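Local atomic coordinates of beta-lactamase (Klebsiella pneumoniae, PDB entry 6KBY), a protein that probably hydrolyses beta-lactam antibiotics to substituted beta-amino acids, as a class C enzyme with a nucleophilic serine, here blocked covalently by adenosine monophosphate. Residues I32-A38 / I342-K348; F67-L72 / F328-I332; V241-Q247 / F334-M340; T75-T79 / L237-V241; G266-S270 / S302-I307. All coordinates share one frame. Residue numbers count along the deposited sequence, not the author numbering.

Contact 1: I32-A38 / I342-K348; sequences IPGMSVA and IVMLANK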
# COMPACT_ATOMS: atom_id res chain seq x y z
N ILE A 32 -0.13 -17.56 -12.87
CA ILE A 32 0.78 -16.60 -12.26
C ILE A 32 2.18 -17.18 -12.33
O ILE A 32 2.42 -18.25 -11.75
CB ILE A 32 0.40 -16.35 -10.80
CG1 ILE A 32 -1.01 -15.77 -10.68
CG2 ILE A 32 1.43 -15.45 -10.13
CD1 ILE A 32 -1.59 -15.90 -9.29
N PRO A 33 3.15 -16.52 -12.98
CA PRO A 33 4.47 -17.16 -13.12
C PRO A 33 5.23 -17.29 -11.81
O PRO A 33 5.87 -18.33 -11.59
CB PRO A 33 5.20 -16.26 -14.13
CG PRO A 33 4.09 -15.60 -14.89
CD PRO A 33 3.01 -15.35 -13.87
N GLY A 34 5.20 -16.28 -10.96
CA GLY A 34 6.01 -16.27 -9.76
C GLY A 34 5.34 -15.55 -8.62
O GLY A 34 4.61 -14.57 -8.82
N MET A 35 5.58 -16.04 -7.40
CA MET A 35 5.08 -15.38 -6.21
C MET A 35 6.10 -15.48 -5.09
O MET A 35 6.93 -16.39 -5.05
CB MET A 35 3.77 -15.99 -5.70
CG MET A 35 2.59 -15.75 -6.60
SD MET A 35 0.98 -16.17 -5.92
CE MET A 35 0.78 -14.94 -4.63
N SER A 36 5.99 -14.54 -4.15
CA SER A 36 6.61 -14.70 -2.85
C SER A 36 5.57 -14.36 -1.80
O SER A 36 4.84 -13.36 -1.94
CB SER A 36 7.86 -13.84 -2.69
OG SER A 36 8.46 -14.07 -1.43
N VAL A 37 5.50 -15.19 -0.77
CA VAL A 37 4.59 -14.97 0.34
C VAL A 37 5.42 -14.93 1.61
O VAL A 37 6.20 -15.85 1.87
CB VAL A 37 3.54 -16.09 0.43
CG1 VAL A 37 2.63 -15.88 1.63
CG2 VAL A 37 2.74 -16.16 -0.86
N ALA A 38 5.26 -13.86 2.39
CA ALA A 38 5.97 -13.68 3.64
C ALA A 38 4.94 -13.62 4.76
O ALA A 38 3.95 -12.88 4.64
CB ALA A 38 6.79 -12.39 3.60
N ILE A 342 0.88 -10.78 6.74
CA ILE A 342 1.18 -11.49 5.51
C ILE A 342 1.42 -10.48 4.39
O ILE A 342 0.74 -9.44 4.30
CB ILE A 342 0.08 -12.50 5.15
CG1 ILE A 342 0.47 -13.32 3.92
CG2 ILE A 342 -1.27 -11.82 4.94
CD1 ILE A 342 -0.46 -14.48 3.65
N VAL A 343 2.39 -10.80 3.54
CA VAL A 343 2.66 -10.11 2.29
C VAL A 343 2.55 -11.15 1.18
O VAL A 343 3.19 -12.21 1.26
CB VAL A 343 4.08 -9.52 2.29
CG1 VAL A 343 4.36 -8.78 1.00
CG2 VAL A 343 4.30 -8.63 3.51
N MET A 344 1.75 -10.87 0.15
CA MET A 344 1.63 -11.76 -1.00
C MET A 344 1.97 -10.96 -2.24
O MET A 344 1.25 -10.02 -2.58
CB MET A 344 0.21 -12.30 -1.12
CG MET A 344 -0.21 -13.20 0.03
SD MET A 344 -2.00 -13.43 0.12
CE MET A 344 -2.37 -14.09 -1.50
N LEU A 345 3.05 -11.35 -2.93
CA LEU A 345 3.49 -10.67 -4.14
C LEU A 345 3.43 -11.63 -5.31
O LEU A 345 3.85 -12.79 -5.20
CB LEU A 345 4.93 -10.17 -3.99
CG LEU A 345 5.20 -9.31 -2.75
CD1 LEU A 345 6.64 -8.82 -2.76
CD2 LEU A 345 4.23 -8.15 -2.66
N ALA A 346 2.93 -11.14 -6.44
CA ALA A 346 2.82 -11.93 -7.66
C ALA A 346 3.18 -11.06 -8.86
O ALA A 346 2.91 -9.86 -8.87
CB ALA A 346 1.39 -12.43 -7.88
N ASN A 347 3.77 -11.69 -9.88
CA ASN A 347 4.04 -11.03 -11.15
C ASN A 347 2.98 -11.31 -12.21
O ASN A 347 3.26 -11.43 -13.41
CB ASN A 347 5.46 -11.28 -11.65
CG ASN A 347 5.73 -12.73 -11.96
OD1 ASN A 347 4.91 -13.60 -11.66
ND2 ASN A 347 6.90 -13.01 -12.54
N LYS A 348 1.73 -11.40 -11.76
CA LYS A 348 0.56 -11.25 -12.61
C LYS A 348 -0.51 -10.59 -11.76
O LYS A 348 -0.60 -10.86 -10.56
CB LYS A 348 0.07 -12.59 -13.17
CG LYS A 348 -1.19 -12.47 -14.02
CD LYS A 348 -1.52 -13.76 -14.74
CE LYS A 348 -0.66 -13.93 -15.98
NZ LYS A 348 -1.06 -12.96 -17.04
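Strands 34-38 and 342-346 run antiparallel, their axes 4.7 Å apart at 177°, and nearly all the bonding between them is backbone to backbone. Ser36 and Leu345 form a hydrogen-bonded pair in both directions (Ser36 N to Leu345 O 3.0 Å, Leu345 N to Ser36 O 2.9 Å), as do Ala38 and Val343 (Ala38 N to Val343 O 2.9 Å, Val343 N to Ala38 O 2.8 Å). Where the pairing runs out, Asn347 N still donates to Gly34 O (3.2 Å), but the return bond goes to a side chain: Gly34 N donates to Asn347 OD1 at 2.8 Å. Asn347 ND2, on the same side chain, donates to Leu52 O, and Ser36 OG pairs with Asn49 and Ser234. Lys348 turns its amine away to a salt bridge with Asp213. Met35, Val37, Met344 and Ala346 share one sheet face, covered by helices 11-30 and 352-364. This joining of N- and C-terminal strands in one antiparallel sheet, flanked by terminal helices, is characteristic of the serine beta-lactamase fold.

Contact 2: F67-L72 / F328-I332; sequences FEVGSL and FGAYI. With AMP (adenosine monophosphate), chain B.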
# COMPACT_ATOMS: atom_id res chain seq x y z
N PHE A 67 9.41 -7.11 -6.78
CA PHE A 67 8.12 -7.05 -7.43
C PHE A 67 7.61 -5.62 -7.40
O PHE A 67 7.85 -4.88 -6.43
CB PHE A 67 7.08 -7.91 -6.69
CG PHE A 67 7.34 -9.40 -6.72
CD1 PHE A 67 8.26 -9.99 -5.86
CD2 PHE A 67 6.62 -10.22 -7.57
CE1 PHE A 67 8.47 -11.36 -5.88
CE2 PHE A 67 6.83 -11.59 -7.60
CZ PHE A 67 7.76 -12.16 -6.74
N GLU A 68 6.88 -5.22 -8.44
CA GLU A 68 6.08 -4.01 -8.36
C GLU A 68 4.92 -4.25 -7.41
O GLU A 68 4.28 -5.30 -7.45
CB GLU A 68 5.53 -3.65 -9.74
CG GLU A 68 6.63 -3.34 -10.74
CD GLU A 68 6.16 -3.18 -12.17
OE1 GLU A 68 4.94 -3.20 -12.43
OE2 GLU A 68 7.03 -3.05 -13.05
N VAL A 69 4.64 -3.27 -6.56
CA VAL A 69 3.54 -3.39 -5.63
C VAL A 69 2.43 -2.38 -5.86
O VAL A 69 1.46 -2.36 -5.10
CB VAL A 69 4.01 -3.40 -4.16
CG1 VAL A 69 4.94 -4.58 -3.94
CG2 VAL A 69 4.70 -2.09 -3.80
N GLY A 70 2.52 -1.56 -6.91
CA GLY A 70 1.43 -0.67 -7.24
C GLY A 70 0.97 0.13 -6.04
O GLY A 70 1.79 0.77 -5.38
N SER A 71 -0.31 0.05 -5.67
CA SER A 71 -0.86 0.91 -4.62
C SER A 71 -0.40 0.60 -3.20
O SER A 71 -0.74 1.38 -2.30
CB SER A 71 -2.38 0.92 -4.65
OG SER A 71 -2.80 1.50 -5.86
N LEU A 72 0.33 -0.49 -2.95
CA LEU A 72 0.99 -0.52 -1.65
C LEU A 72 1.83 0.73 -1.47
O LEU A 72 2.02 1.19 -0.35
CB LEU A 72 1.86 -1.77 -1.48
CG LEU A 72 1.14 -3.11 -1.52
CD1 LEU A 72 2.05 -4.22 -1.06
CD2 LEU A 72 -0.11 -3.03 -0.67
N PHE A 328 1.41 -6.96 -12.22
CA PHE A 328 1.68 -7.45 -10.87
C PHE A 328 0.44 -7.32 -9.98
O PHE A 328 -0.39 -6.43 -10.16
CB PHE A 328 2.80 -6.65 -10.19
CG PHE A 328 4.17 -6.89 -10.75
CD1 PHE A 328 4.58 -6.27 -11.92
CD2 PHE A 328 5.07 -7.71 -10.09
CE1 PHE A 328 5.86 -6.46 -12.42
CE2 PHE A 328 6.34 -7.91 -10.58
CZ PHE A 328 6.74 -7.29 -11.75
N GLY A 329 0.38 -8.20 -8.97
CA GLY A 329 -0.69 -8.15 -7.99
C GLY A 329 -0.16 -8.45 -6.61
O GLY A 329 0.47 -9.50 -6.39
N ALA A 330 -0.43 -7.54 -5.66
CA ALA A 330 0.13 -7.58 -4.32
C ALA A 330 -0.96 -7.37 -3.28
O ALA A 330 -2.01 -6.78 -3.55
CB ALA A 330 1.21 -6.50 -4.16
N TYR A 331 -0.67 -7.82 -2.06
CA TYR A 331 -1.59 -7.62 -0.94
C TYR A 331 -0.82 -7.70 0.36
O TYR A 331 0.08 -8.54 0.49
CB TYR A 331 -2.71 -8.67 -0.96
CG TYR A 331 -3.76 -8.52 0.13
CD1 TYR A 331 -4.56 -7.38 0.20
CD2 TYR A 331 -3.98 -9.53 1.06
CE1 TYR A 331 -5.54 -7.24 1.18
CE2 TYR A 331 -4.94 -9.39 2.04
CZ TYR A 331 -5.73 -8.26 2.09
OH TYR A 331 -6.69 -8.16 3.07
N ILE A 332 -1.17 -6.83 1.31
CA ILE A 332 -0.68 -6.89 2.68
C ILE A 332 -1.86 -6.89 3.62
O ILE A 332 -2.80 -6.09 3.44
CB ILE A 332 0.20 -5.66 3.02
CG1 ILE A 332 1.55 -5.78 2.32
CG2 ILE A 332 0.35 -5.49 4.55
CD1 ILE A 332 2.50 -4.65 2.60
P AMP B . -3.50 0.57 -6.90
O1P AMP B . -2.62 -0.60 -7.17
O2P AMP B . -4.90 0.32 -6.39
O5' AMP B . -3.55 1.52 -8.18
C5' AMP B . -2.35 1.89 -8.84
C4' AMP B . -2.23 1.22 -10.18
O4' AMP B . -3.22 1.76 -11.10
C3' AMP B . -0.90 1.44 -10.90
O3' AMP B . 0.11 0.55 -10.46
C2' AMP B . -1.27 1.28 -12.36
O2' AMP B . -1.41 -0.09 -12.71
C1' AMP B . -2.65 1.93 -12.38
N9 AMP B . -2.57 3.37 -12.67
C8 AMP B . -2.86 4.37 -11.79
N7 AMP B . -2.69 5.59 -12.37
C5 AMP B . -2.28 5.38 -13.63
C6 AMP B . -1.93 6.23 -14.79
N6 AMP B . -1.97 7.58 -14.69
N1 AMP B . -1.56 5.61 -15.94
C2 AMP B . -1.52 4.27 -16.04
N3 AMP B . -1.83 3.44 -15.03
C4 AMP B . -2.21 3.92 -13.83
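No hydrogen bond joins these two segments, although one carries a serine bonded covalently to the ligand: Ser71 OG lies 1.6 Å from P of AMP. The site belongs to the alpha/beta serine beta-lactamase fold, and Ser71 with Lys74 matches the SxxK motif at the start of helix 72-86. A type II' turn from Val69 to Leu72, closed by Leu72 N to Val69 O at 3.1 Å, leads into that helix. Gly70 takes positive phi, and a CB there would crowd the phosphate oxygen O1P. Strand 328-332 packs against the turn through apolar side chains. Ala330 CB meets Val69 CB at 4.2 Å and Leu72 CD1 at 3.9 Å, while Leu72 CD1 also reaches Ile332 CD1 at 3.7 Å. Alternation along the strand points the CA-to-CB bonds of Phe328, Ala330 and Ile332 toward segment 67-72 and that of Tyr331 away. At the other end, Glu68 CB sits over the face of the Phe328 ring in a CH-pi contact, 3.8 Å from its centroid, and Phe328 also touches Phe67. The Glu68 carboxylate is held by Tyr205, Thr325 and the backbone of Val218. Lys74 hydrogen-bonds Ser71 OG, and AMP is further bound by Ser324 O and Tyr156 OH. Within the turn itself, Ser71 N donates to AMP O1P at 2.8 Å.

Contact 3: V241-Q247 / F334-M340; sequences VQANMGQ and FVPAKKM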
# COMPACT_ATOMS: atom_id res chain seq x y z
N VAL A 241 5.76 -4.47 7.67
CA VAL A 241 4.62 -4.94 8.45
C VAL A 241 4.99 -5.04 9.93
O VAL A 241 4.25 -4.59 10.81
CB VAL A 241 4.11 -6.27 7.88
CG1 VAL A 241 3.13 -6.94 8.84
CG2 VAL A 241 3.46 -6.04 6.52
N GLN A 242 6.16 -5.64 10.23
CA GLN A 242 6.60 -5.72 11.62
C GLN A 242 6.77 -4.35 12.24
O GLN A 242 6.42 -4.14 13.41
CB GLN A 242 7.90 -6.52 11.71
CG GLN A 242 7.74 -7.99 11.43
CD GLN A 242 8.80 -8.80 12.14
OE1 GLN A 242 9.95 -8.84 11.72
NE2 GLN A 242 8.42 -9.42 13.26
N ALA A 243 7.34 -3.41 11.48
CA ALA A 243 7.51 -2.05 12.00
C ALA A 243 6.15 -1.42 12.30
O ALA A 243 5.99 -0.70 13.31
CB ALA A 243 8.27 -1.21 10.98
N ASN A 244 5.17 -1.66 11.44
CA ASN A 244 3.80 -1.21 11.66
C ASN A 244 3.15 -1.86 12.87
O ASN A 244 2.15 -1.34 13.37
CB ASN A 244 2.95 -1.41 10.40
CG ASN A 244 3.03 -0.23 9.46
OD1 ASN A 244 2.38 0.79 9.70
ND2 ASN A 244 3.83 -0.35 8.40
N MET A 245 3.71 -2.96 13.38
CA MET A 245 3.24 -3.58 14.61
C MET A 245 4.18 -3.34 15.78
O MET A 245 4.04 -3.99 16.83
CB MET A 245 2.98 -5.07 14.40
CG MET A 245 1.89 -5.32 13.37
SD MET A 245 1.29 -7.02 13.30
CE MET A 245 2.69 -7.86 12.55
N GLY A 246 5.12 -2.41 15.64
CA GLY A 246 5.99 -2.04 16.73
C GLY A 246 6.94 -3.12 17.18
O GLY A 246 7.41 -3.10 18.32
N GLN A 247 7.25 -4.08 16.31
CA GLN A 247 8.02 -5.24 16.72
C GLN A 247 9.52 -5.04 16.62
O GLN A 247 10.28 -5.89 17.12
CB GLN A 247 7.63 -6.46 15.88
CG GLN A 247 6.23 -6.95 16.14
CD GLN A 247 5.92 -8.18 15.30
OE1 GLN A 247 5.73 -8.09 14.10
NE2 GLN A 247 5.91 -9.34 15.94
N PHE A 334 -2.44 -7.30 8.13
CA PHE A 334 -1.87 -7.61 9.44
C PHE A 334 -2.88 -7.28 10.53
O PHE A 334 -3.73 -6.41 10.37
CB PHE A 334 -0.50 -6.94 9.66
CG PHE A 334 -0.50 -5.43 9.59
CD1 PHE A 334 -0.44 -4.77 8.37
CD2 PHE A 334 -0.52 -4.67 10.74
CE1 PHE A 334 -0.41 -3.38 8.31
CE2 PHE A 334 -0.49 -3.28 10.69
CZ PHE A 334 -0.44 -2.64 9.48
N VAL A 335 -2.76 -8.01 11.63
CA VAL A 335 -3.62 -7.86 12.80
C VAL A 335 -2.72 -7.58 13.99
O VAL A 335 -2.12 -8.49 14.55
CB VAL A 335 -4.48 -9.12 13.03
CG1 VAL A 335 -5.35 -8.94 14.27
CG2 VAL A 335 -5.32 -9.44 11.81
N PRO A 336 -2.60 -6.31 14.41
CA PRO A 336 -1.62 -6.00 15.46
C PRO A 336 -1.84 -6.76 16.76
O PRO A 336 -0.87 -7.18 17.40
CB PRO A 336 -1.73 -4.48 15.61
CG PRO A 336 -2.23 -4.01 14.26
CD PRO A 336 -3.18 -5.09 13.81
N ALA A 337 -3.10 -7.00 17.14
CA ALA A 337 -3.37 -7.71 18.39
C ALA A 337 -2.79 -9.11 18.39
O ALA A 337 -2.48 -9.65 19.46
CB ALA A 337 -4.88 -7.80 18.61
N LYS A 338 -2.65 -9.72 17.22
CA LYS A 338 -2.13 -11.06 17.10
C LYS A 338 -0.68 -11.08 16.62
O LYS A 338 -0.11 -12.17 16.47
CB LYS A 338 -3.02 -11.89 16.17
CG LYS A 338 -4.47 -11.97 16.63
CD LYS A 338 -4.60 -12.48 18.06
CE LYS A 338 -6.06 -12.60 18.46
NZ LYS A 338 -6.22 -12.92 19.91
N LYS A 339 -0.08 -9.92 16.40
CA LYS A 339 1.26 -9.80 15.85
C LYS A 339 1.45 -10.74 14.66
O LYS A 339 2.45 -11.45 14.52
CB LYS A 339 2.35 -9.98 16.90
CG LYS A 339 2.21 -9.06 18.11
CD LYS A 339 2.47 -7.59 17.80
CE LYS A 339 2.32 -6.77 19.08
NZ LYS A 339 2.75 -5.35 18.93
N MET A 340 0.45 -10.76 13.80
CA MET A 340 0.52 -11.61 12.63
C MET A 340 0.29 -10.77 11.39
O MET A 340 -0.47 -9.80 11.40
CB MET A 340 -0.43 -12.78 12.70
CG MET A 340 -1.86 -12.42 12.66
SD MET A 340 -2.88 -13.90 12.78
CE MET A 340 -2.13 -14.80 14.12
O HOH W 1 5.17 -11.87 14.62
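Here the end of helix 234-244 packs on the hairpin turn between strands 328-335 and 340-346, and each partner carries a recognisable motif: a Schellman motif with Gly246 as its C-prime residue ends the helix, and a G1 beta bulge closes the turn. Phe334 comes first on the hairpin and is its main apolar contact. Val241 CG1 lies 3.7 Å from Phe334 CB, Asn244 CB is 3.7 Å from Phe334 CZ, and Met245 CG is 3.6 Å from Phe334 CD2. The Met245 sulfur, 5.1 Å from the ring centroid and oblique to it, adds a Met-aromatic contact, while Trp279 meets the same ring edge-to-face. Val335 points away but pairs with the bulge, its N bonding to Met340 O at 2.9 Å. Pro336 opens the short 3-10 segment 336-338 and packs against Met245, with Met245 SD 3.8 Å from Pro336 CA. Lys339, with positive phi and psi, faces Val335 together with Met340, as the bulge requires. Its side chain reaches back to the helix end, where Lys339 NZ donates to Met245 O at 2.8 Å. Finally, a water donates to Lys339 O at 2.8 Å and accepts from Gln247 NE2 at 2.9 Å.

Contact 4: T75-T79 / L237-V241; sequences TFAAT and LLRYV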
# COMPACT_ATOMS: atom_id res chain seq x y z
N THR A 75 0.70 3.64 0.82
CA THR A 75 0.94 3.63 2.26
C THR A 75 2.28 4.28 2.61
O THR A 75 2.44 4.78 3.73
CB THR A 75 0.86 2.22 2.86
OG1 THR A 75 1.97 1.42 2.41
CG2 THR A 75 -0.45 1.54 2.51
N PHE A 76 3.24 4.26 1.68
CA PHE A 76 4.50 4.96 1.91
C PHE A 76 4.32 6.47 1.83
O PHE A 76 4.92 7.21 2.61
CB PHE A 76 5.57 4.46 0.94
CG PHE A 76 5.94 3.02 1.17
CD1 PHE A 76 5.20 2.00 0.59
CD2 PHE A 76 6.98 2.68 2.03
CE1 PHE A 76 5.51 0.67 0.83
CE2 PHE A 76 7.29 1.35 2.27
CZ PHE A 76 6.56 0.35 1.67
N ALA A 77 3.49 6.94 0.89
CA ALA A 77 3.15 8.36 0.86
C ALA A 77 2.49 8.79 2.16
O ALA A 77 2.80 9.86 2.70
CB ALA A 77 2.24 8.66 -0.34
N ALA A 78 1.59 7.96 2.69
CA ALA A 78 0.96 8.26 3.97
C ALA A 78 1.96 8.24 5.11
O ALA A 78 1.91 9.10 6.00
CB ALA A 78 -0.19 7.29 4.25
N THR A 79 2.85 7.24 5.14
CA THR A 79 3.86 7.20 6.19
C THR A 79 4.72 8.45 6.15
O THR A 79 5.06 9.02 7.19
CB THR A 79 4.69 5.92 6.09
OG1 THR A 79 3.84 4.78 6.21
CG2 THR A 79 5.73 5.86 7.21
N LEU A 237 9.02 -5.89 2.71
CA LEU A 237 7.66 -5.59 3.10
C LEU A 237 7.27 -6.27 4.40
O LEU A 237 6.48 -5.72 5.17
CB LEU A 237 6.67 -5.93 2.00
CG LEU A 237 6.64 -4.95 0.84
CD1 LEU A 237 5.72 -5.46 -0.25
CD2 LEU A 237 6.22 -3.55 1.29
N LEU A 238 7.81 -7.46 4.68
CA LEU A 238 7.52 -8.06 5.97
C LEU A 238 8.13 -7.23 7.10
O LEU A 238 7.53 -7.08 8.17
CB LEU A 238 8.00 -9.51 6.03
CG LEU A 238 7.43 -10.32 7.20
CD1 LEU A 238 5.92 -10.50 7.06
CD2 LEU A 238 8.13 -11.67 7.31
N ARG A 239 9.32 -6.66 6.87
CA ARG A 239 9.89 -5.75 7.85
C ARG A 239 8.98 -4.54 8.05
O ARG A 239 8.76 -4.10 9.19
CB ARG A 239 11.29 -5.31 7.40
CG ARG A 239 11.98 -4.42 8.41
CD ARG A 239 13.43 -4.11 8.05
NE ARG A 239 13.94 -3.10 8.97
CZ ARG A 239 14.48 -3.37 10.15
NH1 ARG A 239 14.60 -4.62 10.57
NH2 ARG A 239 14.90 -2.38 10.93
N TYR A 240 8.44 -4.00 6.96
CA TYR A 240 7.50 -2.88 7.04
C TYR A 240 6.27 -3.25 7.86
O TYR A 240 5.79 -2.45 8.67
CB TYR A 240 7.09 -2.53 5.62
CG TYR A 240 6.20 -1.33 5.36
CD1 TYR A 240 6.54 -0.05 5.80
CD2 TYR A 240 5.06 -1.47 4.58
CE1 TYR A 240 5.75 1.04 5.48
CE2 TYR A 240 4.28 -0.39 4.26
CZ TYR A 240 4.62 0.86 4.71
OH TYR A 240 3.86 1.96 4.38
N VAL A 241 5.76 -4.47 7.67
CA VAL A 241 4.62 -4.94 8.45
C VAL A 241 4.99 -5.04 9.93
O VAL A 241 4.25 -4.59 10.81
CB VAL A 241 4.11 -6.27 7.88
CG1 VAL A 241 3.13 -6.94 8.84
CG2 VAL A 241 3.46 -6.04 6.52
O HOH W 2 2.78 2.36 7.39
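Phe76 lies over one face of the Tyr240 ring in an offset stack, the centroids 4.2 Å apart and the planes only 10° from parallel; Phe76 CZ comes within 3.5 Å of Tyr240 CE2. The two aromatic side chains bridge helix segments whose axes remain 13.7 Å apart and cross at 46°, so long side chains rather than close backbones make the contact. Leu237 CD2 sits at the edge of the Phe76 ring, 3.9 Å from CZ. Beyond the stack, the phenol reaches the helix of Thr75, with Tyr240 OH 2.8 Å from Thr75 OG1 in a hydrogen bond. A water donates to Thr79 OG1 at 2.9 Å and bonds weakly to Tyr240 OH at 3.2 Å. Thr79 OG1 in turn donates to Thr75 O at 2.8 Å, within its own helix. Helix 72-86 starts beside the AMP-bound Ser71. Helix 176-187 packs against Phe76 and Thr79, whereas Leu237 and Val241, one turn apart on helix 234-244, rest on strands 328-335 and 340-346.

Contact 5: G266-S270 / S302-I307; sequences GYFKS and SVATPI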
# COMPACT_ATOMS: atom_id res chain seq x y z
N GLY A 266 -8.04 6.12 12.43
CA GLY A 266 -9.25 6.01 11.64
C GLY A 266 -9.96 7.33 11.49
O GLY A 266 -10.34 7.97 12.48
N TYR A 267 -10.16 7.77 10.24
CA TYR A 267 -10.67 9.11 9.96
C TYR A 267 -12.05 9.13 9.34
O TYR A 267 -12.79 10.10 9.55
CB TYR A 267 -9.70 9.86 9.04
CG TYR A 267 -8.37 10.17 9.67
CD1 TYR A 267 -8.27 11.07 10.72
CD2 TYR A 267 -7.20 9.56 9.22
CE1 TYR A 267 -7.06 11.36 11.30
CE2 TYR A 267 -5.98 9.85 9.79
CZ TYR A 267 -5.91 10.75 10.84
OH TYR A 267 -4.71 11.07 11.43
N PHE A 268 -12.42 8.12 8.56
CA PHE A 268 -13.73 8.06 7.94
C PHE A 268 -14.21 6.62 7.94
O PHE A 268 -13.41 5.68 7.83
CB PHE A 268 -13.73 8.54 6.47
CG PHE A 268 -13.50 10.01 6.31
CD1 PHE A 268 -12.21 10.52 6.23
CD2 PHE A 268 -14.57 10.90 6.22
CE1 PHE A 268 -11.99 11.87 6.09
CE2 PHE A 268 -14.35 12.26 6.06
CZ PHE A 268 -13.07 12.74 6.00
N LYS A 269 -15.52 6.46 8.03
CA LYS A 269 -16.16 5.18 7.74
C LYS A 269 -16.77 5.27 6.35
O LYS A 269 -17.35 6.29 5.98
CB LYS A 269 -17.27 4.89 8.75
CG LYS A 269 -16.77 4.44 10.10
CD LYS A 269 -17.91 3.92 10.94
CE LYS A 269 -17.91 2.41 10.93
NZ LYS A 269 -18.07 1.85 12.30
N SER A 270 -16.63 4.19 5.59
CA SER A 270 -17.26 4.12 4.28
C SER A 270 -17.54 2.66 3.98
O SER A 270 -16.61 1.84 4.00
CB SER A 270 -16.34 4.72 3.21
OG SER A 270 -17.03 4.92 1.99
N SER A 302 -18.35 6.25 -2.93
CA SER A 302 -19.18 5.86 -1.79
C SER A 302 -19.34 7.05 -0.86
O SER A 302 -18.58 8.02 -0.90
CB SER A 302 -18.56 4.69 -1.02
OG SER A 302 -17.23 4.99 -0.64
N VAL A 303 -20.36 6.98 -0.00
CA VAL A 303 -20.52 7.98 1.05
C VAL A 303 -19.44 7.78 2.10
O VAL A 303 -19.11 6.64 2.47
CB VAL A 303 -21.93 7.84 1.67
CG1 VAL A 303 -22.07 8.71 2.91
CG2 VAL A 303 -22.99 8.20 0.64
N ALA A 304 -18.87 8.88 2.59
CA ALA A 304 -17.89 8.83 3.67
C ALA A 304 -18.45 9.57 4.87
O ALA A 304 -19.07 10.62 4.72
CB ALA A 304 -16.57 9.47 3.24
N THR A 305 -18.23 9.02 6.06
CA THR A 305 -18.73 9.62 7.28
C THR A 305 -17.56 9.87 8.22
O THR A 305 -16.79 8.94 8.50
CB THR A 305 -19.75 8.69 7.95
OG1 THR A 305 -20.86 8.50 7.06
CG2 THR A 305 -20.26 9.30 9.25
N PRO A 306 -17.36 11.09 8.71
CA PRO A 306 -16.19 11.37 9.54
C PRO A 306 -16.22 10.58 10.84
O PRO A 306 -17.28 10.26 11.38
CB PRO A 306 -16.30 12.87 9.82
CG PRO A 306 -17.26 13.39 8.84
CD PRO A 306 -18.19 12.29 8.49
N ILE A 307 -15.03 10.26 11.34
CA ILE A 307 -14.83 9.77 12.70
C ILE A 307 -14.13 10.89 13.44
O ILE A 307 -12.94 11.15 13.22
CB ILE A 307 -14.01 8.48 12.73
CG1 ILE A 307 -14.63 7.41 11.83
CG2 ILE A 307 -13.88 7.97 14.16
CD1 ILE A 307 -13.73 6.20 11.60
O HOH W 3 -20.39 6.31 5.55
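This is an antiparallel strand pairing toward one end of the large sheet, where strand 266-270 lies between strands 273-275 and 302-311. The axes of 266-270 and 305-307 approach to 4.3 Å at 150°. Lys269 and Thr305 form the hydrogen-bonded pair, with Lys269 N to Thr305 O at 2.8 Å and Thr305 N to Lys269 O at 2.9 Å; Ile307 N adds a bond to Tyr267 O at 2.9 Å. Tyr267 and Phe268 both face Gln275 in a classic beta bulge on the other side. Phe268 packs its CD2 against Ala304 CB at 3.9 Å, on the face it shares with Pro306, and Ile307 CD1 lies 3.8 Å from Lys269 CG. Near Ser302, Ser270 OG donates to Val303 O at 2.7 Å and is hydrogen-bonded to Ser302 OG at 2.6 Å. A water donates to Lys269 O at 3.1 Å and lies 2.7 Å from Thr305 OG1, bridging the two. Backbone bonds thus hold the regular part, with apolar packing by Ile307 and Phe268 beside them, and serine hydroxyls take over near Ser302.

Overall arrangement
Strand 34-41 opens contact 1, which closes only at strand 340-346 near the C terminus, so all the other contacts nest inside its loop. Contact 2 opens next, at the approach to helix 72-86, and closes on strand 328-335, the sheet neighbour of 340-346. Contact 4 ties helix 72-86 to helix 234-244 within that loop. Contact 3 starts on the same helix, sharing Val241 with contact 4, and ends past strand 328-335; its segments therefore alternate with those of contact 2, and the two cross. Contact 5, nested in contacts 1, 2 and 3 and in series after contact 4, joins strands 266-270 and 302-311 toward the far end of the large sheet, about 31 Å from contact 1, centre to centre.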